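Local atomic coordinates of alpha-11 giardin (PDB entry 2II2), a protein that binds calcium as an annexin and probably takes part in attachment of the Giardia parasite to the intestinal mucosa and in remodelling of the parasite's cytoskeleton. Residues 11-16 and 50-55; 160-165 and 179-184; 166-171 and 195-200. All blocks are in the same frame, centred on the assembly; numbering follows the deposited sequence.

The three contacts are helix-to-helix packing in an all-helical annexin, and they lie toward two ends of the molecule. Interaction 1 (11-16 with 50-55) is on the opposite side of the chain's centre from the other two, its centre 48 Å from that of interaction 2 and 53 Å from that of interaction 3. It is the one near the calcium-binding region, empty in this model: the side chain of Phe55 is about 8 Å from that of Ile60. Interactions 2 and 3 have centres only 9 Å apart and share helix 156-169, which packs on helix 175-184 in the former and on helix 187-201 in the latter. Within that shared helix, Lys164 NZ and Asp169 OD2 form a salt bridge, 2.8 Å.

Interaction 1. Residues 11-16 and 50-55; sequences PEVKAI and LEFIAF
Within the all-helical annexin fold, helix 9-18 packs through Val13 and the alkyl chain of Lys14 on Phe52 and Phe55 of helix 52-59 and on Leu50 just before it. Both methyls of Val13 bear on one atom of the Phe52 ring: CG1 lies 4.0 Å from Phe52 CE1, close to the ring plane at its edge, and Val13 CG2 is 4.1 Å from the same carbon. Phe52 has CG anti to its amide nitrogen (chi1 -179°), which carries the ring out toward the valine although its CB does not point there. Phe44 meets this ring edge-to-face, and Trp73 also packs against it, so the aromatic group is buried among helices.

Lys14 serves the contact with its hydrocarbon chain. It runs extended as far as CE and crosses both Phe55 and Leu50 at about a right angle, with Lys14 CG 4.1 Å from Phe55 CE2 and Lys14 CE 3.9 Å from Leu50 CD1. Only its last torsion is bent, and the ammonium is paired with Glu18 in a salt bridge. The Phe55 side chain is about 10 Å from that of Glu66, a calcium-binding residue in another structure of this protein, although no calcium is bound here. Glu51, at the N-cap position, caps helix 52-59: its carboxylate accepts from Ala54 N at OE1 (3.0 Å) and from Ile53 N at OE2 (3.1 Å), both from above its plane. Leu50 CD1 sits over the centre of one face of the Phe55 ring, 3.8 Å above its plane.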
loop_
_atom_site.group_PDB
_atom_site.type_symbol
_atom_site.label_atom_id
_atom_site.label_comp_id
_atom_site.label_asym_id
_atom_site.label_seq_id
_atom_site.Cartn_x
_atom_site.Cartn_y
_atom_site.Cartn_z
ATOM N N PRO A 11 21.752 13.738 -18.514
ATOM C CA PRO A 11 22.982 12.949 -18.658
ATOM C C PRO A 11 23.522 12.417 -17.320
ATOM O O PRO A 11 24.128 11.346 -17.265
ATOM C CB PRO A 11 23.969 13.936 -19.329
ATOM C CG PRO A 11 23.374 15.246 -19.203
ATOM C CD PRO A 11 21.901 15.111 -19.035
ATOM N N GLU A 12 23.321 13.186 -16.254
ATOM C CA GLU A 12 23.759 12.772 -14.915
ATOM C C GLU A 12 23.132 11.435 -14.519
ATOM O O GLU A 12 23.840 10.488 -14.128
ATOM C CB GLU A 12 23.411 13.857 -13.892
ATOM C CG GLU A 12 23.829 13.541 -12.460
ATOM C CD GLU A 12 23.381 14.583 -11.461
ATOM O OE1 GLU A 12 22.545 15.456 -11.784
ATOM O OE2 GLU A 12 23.866 14.508 -10.313
ATOM N N VAL A 13 21.814 11.347 -14.629
ATOM C CA VAL A 13 21.163 10.107 -14.241
ATOM C C VAL A 13 21.368 8.968 -15.252
ATOM O O VAL A 13 21.404 7.809 -14.872
ATOM C CB VAL A 13 19.662 10.280 -13.895
ATOM C CG1 VAL A 13 18.808 10.600 -15.149
ATOM C CG2 VAL A 13 19.123 9.063 -13.161
ATOM N N LYS A 14 21.536 9.313 -16.534
ATOM C CA LYS A 14 21.813 8.271 -17.514
ATOM C C LYS A 14 23.119 7.580 -17.132
ATOM O O LYS A 14 23.227 6.347 -17.162
ATOM C CB LYS A 14 21.861 8.855 -18.928
ATOM C CG LYS A 14 22.027 7.814 -20.011
ATOM C CD LYS A 14 21.868 8.454 -21.384
ATOM C CE LYS A 14 21.868 7.463 -22.530
ATOM N NZ LYS A 14 23.239 6.930 -22.811
ATOM N N ALA A 15 24.109 8.385 -16.727
ATOM C CA ALA A 15 25.394 7.832 -16.329
ATOM C C ALA A 15 25.311 7.003 -15.037
ATOM O O ALA A 15 25.977 5.958 -14.906
ATOM C CB ALA A 15 26.428 8.935 -16.192
ATOM N N ILE A 16 24.538 7.492 -14.067
ATOM C CA ILE A 16 24.307 6.738 -12.824
ATOM C C ILE A 16 23.724 5.357 -13.141
ATOM O O ILE A 16 24.164 4.337 -12.601
ATOM C CB ILE A 16 23.353 7.520 -11.905
ATOM C CG1 ILE A 16 24.074 8.714 -11.275
ATOM C CG2 ILE A 16 22.788 6.641 -10.804
ATOM C CD1 ILE A 16 23.155 9.690 -10.562
ATOM N N LEU A 50 14.937 7.111 -24.763
ATOM C CA LEU A 50 14.678 5.998 -23.850
ATOM C C LEU A 50 13.581 6.377 -22.880
ATOM O O LEU A 50 13.631 7.441 -22.259
ATOM C CB LEU A 50 15.942 5.665 -23.050
ATOM C CG LEU A 50 17.214 5.380 -23.856
ATOM C CD1 LEU A 50 18.471 5.507 -23.014
ATOM C CD2 LEU A 50 17.128 4.025 -24.540
ATOM N N GLU A 51 12.579 5.516 -22.764
ATOM C CA GLU A 51 11.600 5.635 -21.694
ATOM C C GLU A 51 12.261 5.389 -20.342
ATOM O O GLU A 51 12.932 4.379 -20.151
ATOM C CB GLU A 51 10.440 4.675 -21.955
ATOM C CG GLU A 51 9.189 4.981 -21.133
ATOM C CD GLU A 51 9.193 4.309 -19.767
ATOM O OE1 GLU A 51 9.415 3.090 -19.707
ATOM O OE2 GLU A 51 8.933 4.979 -18.743
ATOM N N PHE A 52 12.078 6.318 -19.408
ATOM C CA PHE A 52 12.897 6.309 -18.199
ATOM C C PHE A 52 12.750 5.076 -17.327
ATOM O O PHE A 52 13.747 4.544 -16.886
ATOM C CB PHE A 52 12.647 7.577 -17.378
ATOM C CG PHE A 52 13.484 7.657 -16.121
ATOM C CD1 PHE A 52 14.803 8.134 -16.170
ATOM C CD2 PHE A 52 12.974 7.214 -14.891
ATOM C CE1 PHE A 52 15.587 8.195 -15.017
ATOM C CE2 PHE A 52 13.765 7.253 -13.730
ATOM C CZ PHE A 52 15.064 7.769 -13.796
ATOM N N ILE A 53 11.518 4.661 -17.059
ATOM C CA ILE A 53 11.280 3.585 -16.117
ATOM C C ILE A 53 11.806 2.272 -16.677
ATOM O O ILE A 53 12.493 1.541 -15.991
ATOM C CB ILE A 53 9.795 3.512 -15.693
ATOM C CG1 ILE A 53 9.433 4.830 -15.002
ATOM C CG2 ILE A 53 9.559 2.281 -14.803
ATOM C CD1 ILE A 53 8.088 4.884 -14.415
ATOM N N ALA A 54 11.544 2.011 -17.952
ATOM C CA ALA A 54 12.045 0.786 -18.539
ATOM C C ALA A 54 13.577 0.760 -18.554
ATOM O O ALA A 54 14.194 -0.264 -18.341
ATOM C CB ALA A 54 11.485 0.598 -19.960
ATOM N N PHE A 55 14.179 1.915 -18.826
ATOM C CA PHE A 55 15.636 2.009 -18.828
ATOM C C PHE A 55 16.186 1.791 -17.427
ATOM O O PHE A 55 17.151 1.085 -17.260
ATOM C CB PHE A 55 16.083 3.352 -19.397
ATOM C CG PHE A 55 17.582 3.500 -19.530
ATOM C CD1 PHE A 55 18.291 2.698 -20.416
ATOM C CD2 PHE A 55 18.278 4.466 -18.803
ATOM C CE1 PHE A 55 19.663 2.814 -20.552
ATOM C CE2 PHE A 55 19.659 4.592 -18.925
ATOM C CZ PHE A 55 20.361 3.784 -19.810
#

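Interaction 2. Residues 160-165 and 179-184; sequences AEVLKH and VRLIIT
Leu181 pushes its CD1 methyl against the flank of Val162, 3.7 Å from Val162 CG1 and 3.8 Å from Val162 CB. The two side chains reach across from their own helices, 156-169 and 175-184, which are consecutive in the annexin fold and lie away from the calcium-binding residues, and pass each other in opposite directions. Val162 has CG1 anti to its amide nitrogen (chi1 169°), and this is the branch that meets the leucine. The other methyl of Leu181 turns to a second partner: its CD2 lies 4.2 Å from Leu163 CD1, whose side chain bends nearer at its end than its CB direction suggests. One leucine thus spans two successive residues of helix 156-169, with a branch for each, and Leu163 and Leu181 are also the residues whose CA atoms come nearest, 8.4 Å apart. Leu163 carries the packing on to Phe197 of helix 187-201, so that three helices meet around it.

On helix 175-184 the polar groups are engaged among themselves or with residues outside the contact. Thr184 OG1 donates to Arg180 O over 2.7 Å, tilted 34° from the carbonyl plane, while Thr184 N reaches that oxygen from the opposite face. The guanidinium of Arg180 forms salt bridges with Glu148 and Glu176. No hydrogen bond passes between 160-165 and 179-184. The chemistry is that of aliphatic carbons, which implies that association here probably rests on burial of apolar surface, without a directional bond to fix the register.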
loop_
_atom_site.group_PDB
_atom_site.type_symbol
_atom_site.label_atom_id
_atom_site.label_comp_id
_atom_site.label_asym_id
_atom_site.label_seq_id
_atom_site.Cartn_x
_atom_site.Cartn_y
_atom_site.Cartn_z
ATOM N N ALA A 160 -20.852 -1.193 16.868
ATOM C CA ALA A 160 -19.812 -1.712 17.738
ATOM C C ALA A 160 -20.125 -3.137 18.238
ATOM O O ALA A 160 -19.239 -3.976 18.311
ATOM C CB ALA A 160 -19.572 -0.775 18.896
ATOM N N GLU A 161 -21.403 -3.387 18.551
ATOM C CA GLU A 161 -21.834 -4.706 18.955
ATOM C C GLU A 161 -21.709 -5.723 17.806
ATOM O O GLU A 161 -21.340 -6.856 18.046
ATOM C CB GLU A 161 -23.264 -4.666 19.506
ATOM C CG GLU A 161 -23.379 -4.094 20.907
ATOM C CD GLU A 161 -22.904 -5.022 22.024
ATOM O OE1 GLU A 161 -22.435 -6.157 21.767
ATOM O OE2 GLU A 161 -23.008 -4.579 23.188
ATOM N N VAL A 162 -21.972 -5.313 16.563
ATOM C CA VAL A 162 -21.816 -6.193 15.407
ATOM C C VAL A 162 -20.340 -6.613 15.319
ATOM O O VAL A 162 -20.022 -7.802 15.092
ATOM C CB VAL A 162 -22.271 -5.504 14.086
ATOM C CG1 VAL A 162 -21.842 -6.327 12.849
ATOM C CG2 VAL A 162 -23.770 -5.282 14.091
ATOM N N LEU A 163 -19.424 -5.662 15.492
ATOM C CA LEU A 163 -18.015 -6.019 15.493
ATOM C C LEU A 163 -17.637 -6.940 16.649
ATOM O O LEU A 163 -16.901 -7.902 16.455
ATOM C CB LEU A 163 -17.111 -4.784 15.509
ATOM C CG LEU A 163 -17.167 -3.939 14.239
ATOM C CD1 LEU A 163 -16.271 -2.724 14.377
ATOM C CD2 LEU A 163 -16.753 -4.760 12.996
ATOM N N LYS A 164 -18.116 -6.668 17.864
ATOM C CA LYS A 164 -17.800 -7.551 18.980
ATOM C C LYS A 164 -18.351 -8.940 18.703
ATOM O O LYS A 164 -17.668 -9.950 18.903
ATOM C CB LYS A 164 -18.393 -7.005 20.291
ATOM C CG LYS A 164 -18.293 -7.962 21.500
ATOM C CD LYS A 164 -18.854 -7.288 22.747
ATOM C CE LYS A 164 -18.716 -8.168 23.973
ATOM N NZ LYS A 164 -19.685 -9.274 23.927
ATOM N N HIS A 165 -19.591 -9.008 18.244
ATOM C CA HIS A 165 -20.208 -10.305 18.031
ATOM C C HIS A 165 -19.439 -11.144 17.015
ATOM O O HIS A 165 -19.141 -12.315 17.243
ATOM C CB HIS A 165 -21.637 -10.149 17.570
ATOM C CG HIS A 165 -22.325 -11.449 17.389
ATOM N ND1 HIS A 165 -22.694 -12.237 18.455
ATOM C CD2 HIS A 165 -22.647 -12.137 16.272
ATOM C CE1 HIS A 165 -23.244 -13.351 18.000
ATOM N NE2 HIS A 165 -23.233 -13.314 16.680
ATOM N N VAL A 179 -16.892 -6.768 6.698
ATOM C CA VAL A 179 -16.278 -5.969 5.668
ATOM C C VAL A 179 -17.218 -4.822 5.287
ATOM O O VAL A 179 -16.789 -3.661 5.176
ATOM C CB VAL A 179 -15.923 -6.826 4.436
ATOM C CG1 VAL A 179 -15.483 -5.923 3.296
ATOM C CG2 VAL A 179 -14.823 -7.787 4.791
ATOM N N ARG A 180 -18.502 -5.113 5.069
ATOM C CA ARG A 180 -19.437 -4.075 4.669
ATOM C C ARG A 180 -19.488 -2.983 5.714
ATOM O O ARG A 180 -19.462 -1.793 5.358
ATOM C CB ARG A 180 -20.814 -4.672 4.460
ATOM C CG ARG A 180 -21.843 -3.703 4.007
ATOM C CD ARG A 180 -23.122 -4.456 3.674
ATOM N NE ARG A 180 -22.905 -5.522 2.692
ATOM C CZ ARG A 180 -22.855 -5.334 1.373
ATOM N NH1 ARG A 180 -22.981 -4.120 0.843
ATOM N NH2 ARG A 180 -22.660 -6.366 0.573
ATOM N N LEU A 181 -19.567 -3.383 6.994
ATOM C CA LEU A 181 -19.610 -2.371 8.062
ATOM C C LEU A 181 -18.426 -1.420 7.994
ATOM O O LEU A 181 -18.597 -0.183 7.980
ATOM C CB LEU A 181 -19.713 -3.041 9.421
ATOM C CG LEU A 181 -19.965 -2.167 10.658
ATOM C CD1 LEU A 181 -20.533 -3.031 11.758
ATOM C CD2 LEU A 181 -18.696 -1.472 11.153
ATOM N N ILE A 182 -17.234 -2.002 7.906
ATOM C CA ILE A 182 -16.029 -1.175 7.915
ATOM C C ILE A 182 -15.927 -0.307 6.654
ATOM O O ILE A 182 -15.713 0.904 6.734
ATOM C CB ILE A 182 -14.785 -2.051 8.062
ATOM C CG1 ILE A 182 -14.764 -2.745 9.426
ATOM C CG2 ILE A 182 -13.528 -1.225 7.929
ATOM C CD1 ILE A 182 -13.734 -3.842 9.553
ATOM N N ILE A 183 -16.099 -0.939 5.491
ATOM C CA ILE A 183 -15.921 -0.240 4.218
ATOM C C ILE A 183 -16.926 0.886 3.961
ATOM O O ILE A 183 -16.594 1.855 3.257
ATOM C CB ILE A 183 -15.936 -1.244 3.003
ATOM C CG1 ILE A 183 -14.726 -2.171 3.016
ATOM C CG2 ILE A 183 -16.189 -0.523 1.658
ATOM C CD1 ILE A 183 -13.454 -1.502 2.649
ATOM N N THR A 184 -18.128 0.764 4.522
ATOM C CA THR A 184 -19.157 1.770 4.287
ATOM C C THR A 184 -19.274 2.792 5.406
ATOM O O THR A 184 -20.136 3.665 5.336
ATOM C CB THR A 184 -20.560 1.140 4.064
ATOM O OG1 THR A 184 -20.985 0.466 5.254
ATOM C CG2 THR A 184 -20.579 0.164 2.890
#

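Interaction 3. Residues 166-171 and 195-200; sequences NLIDAD and HRFEVL
Apolar contacts to a single aromatic ring make up this interface, plain helix packing in the annexin fold away from the calcium-binding residues: Phe197 extends from helix 187-201 toward the end of helix 156-169 and meets two successive residues there. Ile168 supplies the nearer one, its CD1 4.0 Å from Phe197 CZ, with the two side chains inclined to one another. Leu167 contributes a looser touch, CD1 to Phe197 CE1 at 4.4 Å. Both methyls approach the ring obliquely. The ring projects this far because CG of Phe197 is trans to the amide nitrogen (chi1 -180°), while the extended outer chain of Ile168 (chi2 178°) brings its terminal methyl to the end of the ring. Leu167 and Phe197 are buried, whereas Ile168 lies at the exposed margin.

Hydrogen bonds do not cross between the segments; polar groups near the end of helix 156-169 bond to residues outside the contact. That helix widens into a pi-type turn at its end, and Ala170 is the first residue to leave helical geometry. Arg212 binds the backbone oxygens of Leu167 and Ala170, and the side chain of Asn166 reaches Asp174 N with OD1 and Val162 O with ND2.

Helix 205-212 completes the packing: Leu167 touches its Ala208 and Ile209, and Phe197 touches Val205 and Ala208, so the ring from helix 187-201 packs against the C-terminal turn of helix 156-169 and against helix 205-212.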
loop_
_atom_site.group_PDB
_atom_site.type_symbol
_atom_site.label_atom_id
_atom_site.label_comp_id
_atom_site.label_asym_id
_atom_site.label_seq_id
_atom_site.Cartn_x
_atom_site.Cartn_y
_atom_site.Cartn_z
ATOM N N ASN A 166 -19.127 -10.523 15.883
ATOM C CA ASN A 166 -18.468 -11.258 14.820
ATOM C C ASN A 166 -17.007 -11.523 15.083
ATOM O O ASN A 166 -16.532 -12.629 14.815
ATOM C CB ASN A 166 -18.623 -10.520 13.501
ATOM C CG ASN A 166 -20.000 -10.699 12.896
ATOM O OD1 ASN A 166 -20.311 -11.777 12.375
ATOM N ND2 ASN A 166 -20.842 -9.672 12.978
ATOM N N LEU A 167 -16.304 -10.556 15.661
ATOM C CA LEU A 167 -14.859 -10.734 15.865
ATOM C C LEU A 167 -14.503 -11.552 17.083
ATOM O O LEU A 167 -13.473 -12.212 17.087
ATOM C CB LEU A 167 -14.114 -9.387 15.923
ATOM C CG LEU A 167 -14.196 -8.546 14.652
ATOM C CD1 LEU A 167 -13.580 -7.179 14.878
ATOM C CD2 LEU A 167 -13.522 -9.218 13.471
ATOM N N ILE A 168 -15.334 -11.480 18.120
ATOM C CA ILE A 168 -14.984 -12.117 19.378
ATOM C C ILE A 168 -15.907 -13.273 19.742
ATOM O O ILE A 168 -15.417 -14.346 20.086
ATOM C CB ILE A 168 -14.915 -11.103 20.541
ATOM C CG1 ILE A 168 -13.914 -9.987 20.213
ATOM C CG2 ILE A 168 -14.500 -11.831 21.837
ATOM C CD1 ILE A 168 -13.786 -8.914 21.252
ATOM N N ASP A 169 -17.219 -13.063 19.652
ATOM C CA ASP A 169 -18.176 -13.977 20.274
ATOM C C ASP A 169 -18.633 -15.152 19.417
ATOM O O ASP A 169 -18.816 -16.260 19.942
ATOM C CB ASP A 169 -19.372 -13.190 20.797
ATOM C CG ASP A 169 -18.963 -12.114 21.807
ATOM O OD1 ASP A 169 -17.963 -12.287 22.543
ATOM O OD2 ASP A 169 -19.656 -11.102 21.851
ATOM N N ALA A 170 -18.859 -14.911 18.128
ATOM C CA ALA A 170 -19.478 -15.915 17.238
ATOM C C ALA A 170 -18.555 -17.095 17.003
ATOM O O ALA A 170 -17.358 -16.915 17.057
ATOM C CB ALA A 170 -19.810 -15.270 15.907
ATOM N N ASP A 171 -19.108 -18.286 16.742
ATOM C CA ASP A 171 -18.277 -19.421 16.308
ATOM C C ASP A 171 -17.490 -19.042 15.056
ATOM O O ASP A 171 -16.303 -19.346 14.941
ATOM C CB ASP A 171 -19.132 -20.650 16.002
ATOM C CG ASP A 171 -19.742 -21.263 17.239
ATOM O OD1 ASP A 171 -19.243 -20.994 18.349
ATOM O OD2 ASP A 171 -20.719 -22.041 17.094
ATOM N N HIS A 195 -14.234 3.655 19.276
ATOM C CA HIS A 195 -14.165 3.917 20.696
ATOM C C HIS A 195 -15.132 3.041 21.469
ATOM O O HIS A 195 -14.773 2.472 22.512
ATOM C CB HIS A 195 -14.467 5.389 20.953
ATOM C CG HIS A 195 -14.623 5.726 22.407
ATOM N ND1 HIS A 195 -13.603 5.546 23.314
ATOM C CD2 HIS A 195 -15.667 6.227 23.105
ATOM C CE1 HIS A 195 -14.008 5.930 24.511
ATOM N NE2 HIS A 195 -15.258 6.344 24.413
ATOM N N ARG A 196 -16.360 2.907 20.961
ATOM C CA ARG A 196 -17.360 2.092 21.672
ATOM C C ARG A 196 -16.897 0.637 21.743
ATOM O O ARG A 196 -17.105 -0.029 22.776
ATOM C CB ARG A 196 -18.718 2.206 20.977
ATOM C CG ARG A 196 -19.444 3.565 21.128
ATOM C CD ARG A 196 -20.868 3.505 20.613
ATOM N NE ARG A 196 -21.866 3.188 21.641
ATOM C CZ ARG A 196 -22.497 4.087 22.396
ATOM N NH1 ARG A 196 -22.236 5.381 22.260
ATOM N NH2 ARG A 196 -23.386 3.690 23.301
ATOM N N PHE A 197 -16.277 0.141 20.664
ATOM C CA PHE A 197 -15.784 -1.234 20.675
ATOM C C PHE A 197 -14.748 -1.399 21.779
ATOM O O PHE A 197 -14.743 -2.387 22.493
ATOM C CB PHE A 197 -15.169 -1.574 19.320
ATOM C CG PHE A 197 -14.631 -2.984 19.232
ATOM C CD1 PHE A 197 -15.406 -3.994 18.682
ATOM C CD2 PHE A 197 -13.360 -3.292 19.674
ATOM C CE1 PHE A 197 -14.934 -5.270 18.572
ATOM C CE2 PHE A 197 -12.841 -4.590 19.559
ATOM C CZ PHE A 197 -13.639 -5.581 19.005
ATOM N N GLU A 198 -13.843 -0.441 21.912
ATOM C CA GLU A 198 -12.779 -0.526 22.925
ATOM C C GLU A 198 -13.393 -0.533 24.323
ATOM O O GLU A 198 -12.962 -1.285 25.193
ATOM C CB GLU A 198 -11.781 0.615 22.755
ATOM C CG GLU A 198 -10.908 0.414 21.520
ATOM C CD GLU A 198 -9.749 1.372 21.425
ATOM O OE1 GLU A 198 -9.705 2.358 22.191
ATOM O OE2 GLU A 198 -8.885 1.124 20.561
ATOM N N VAL A 199 -14.428 0.273 24.537
ATOM C CA VAL A 199 -15.083 0.334 25.828
ATOM C C VAL A 199 -15.807 -0.989 26.110
ATOM O O VAL A 199 -15.713 -1.542 27.204
ATOM C CB VAL A 199 -16.068 1.525 25.908
ATOM C CG1 VAL A 199 -16.908 1.477 27.199
ATOM C CG2 VAL A 199 -15.319 2.856 25.822
ATOM N N LEU A 200 -16.537 -1.485 25.120
ATOM C CA LEU A 200 -17.302 -2.724 25.259
ATOM C C LEU A 200 -16.442 -3.967 25.532
ATOM O O LEU A 200 -16.839 -4.889 26.270
ATOM C CB LEU A 200 -18.076 -2.977 23.959
ATOM C CG LEU A 200 -19.380 -2.245 23.656
ATOM C CD1 LEU A 200 -19.879 -2.595 22.267
ATOM C CD2 LEU A 200 -20.434 -2.621 24.677
#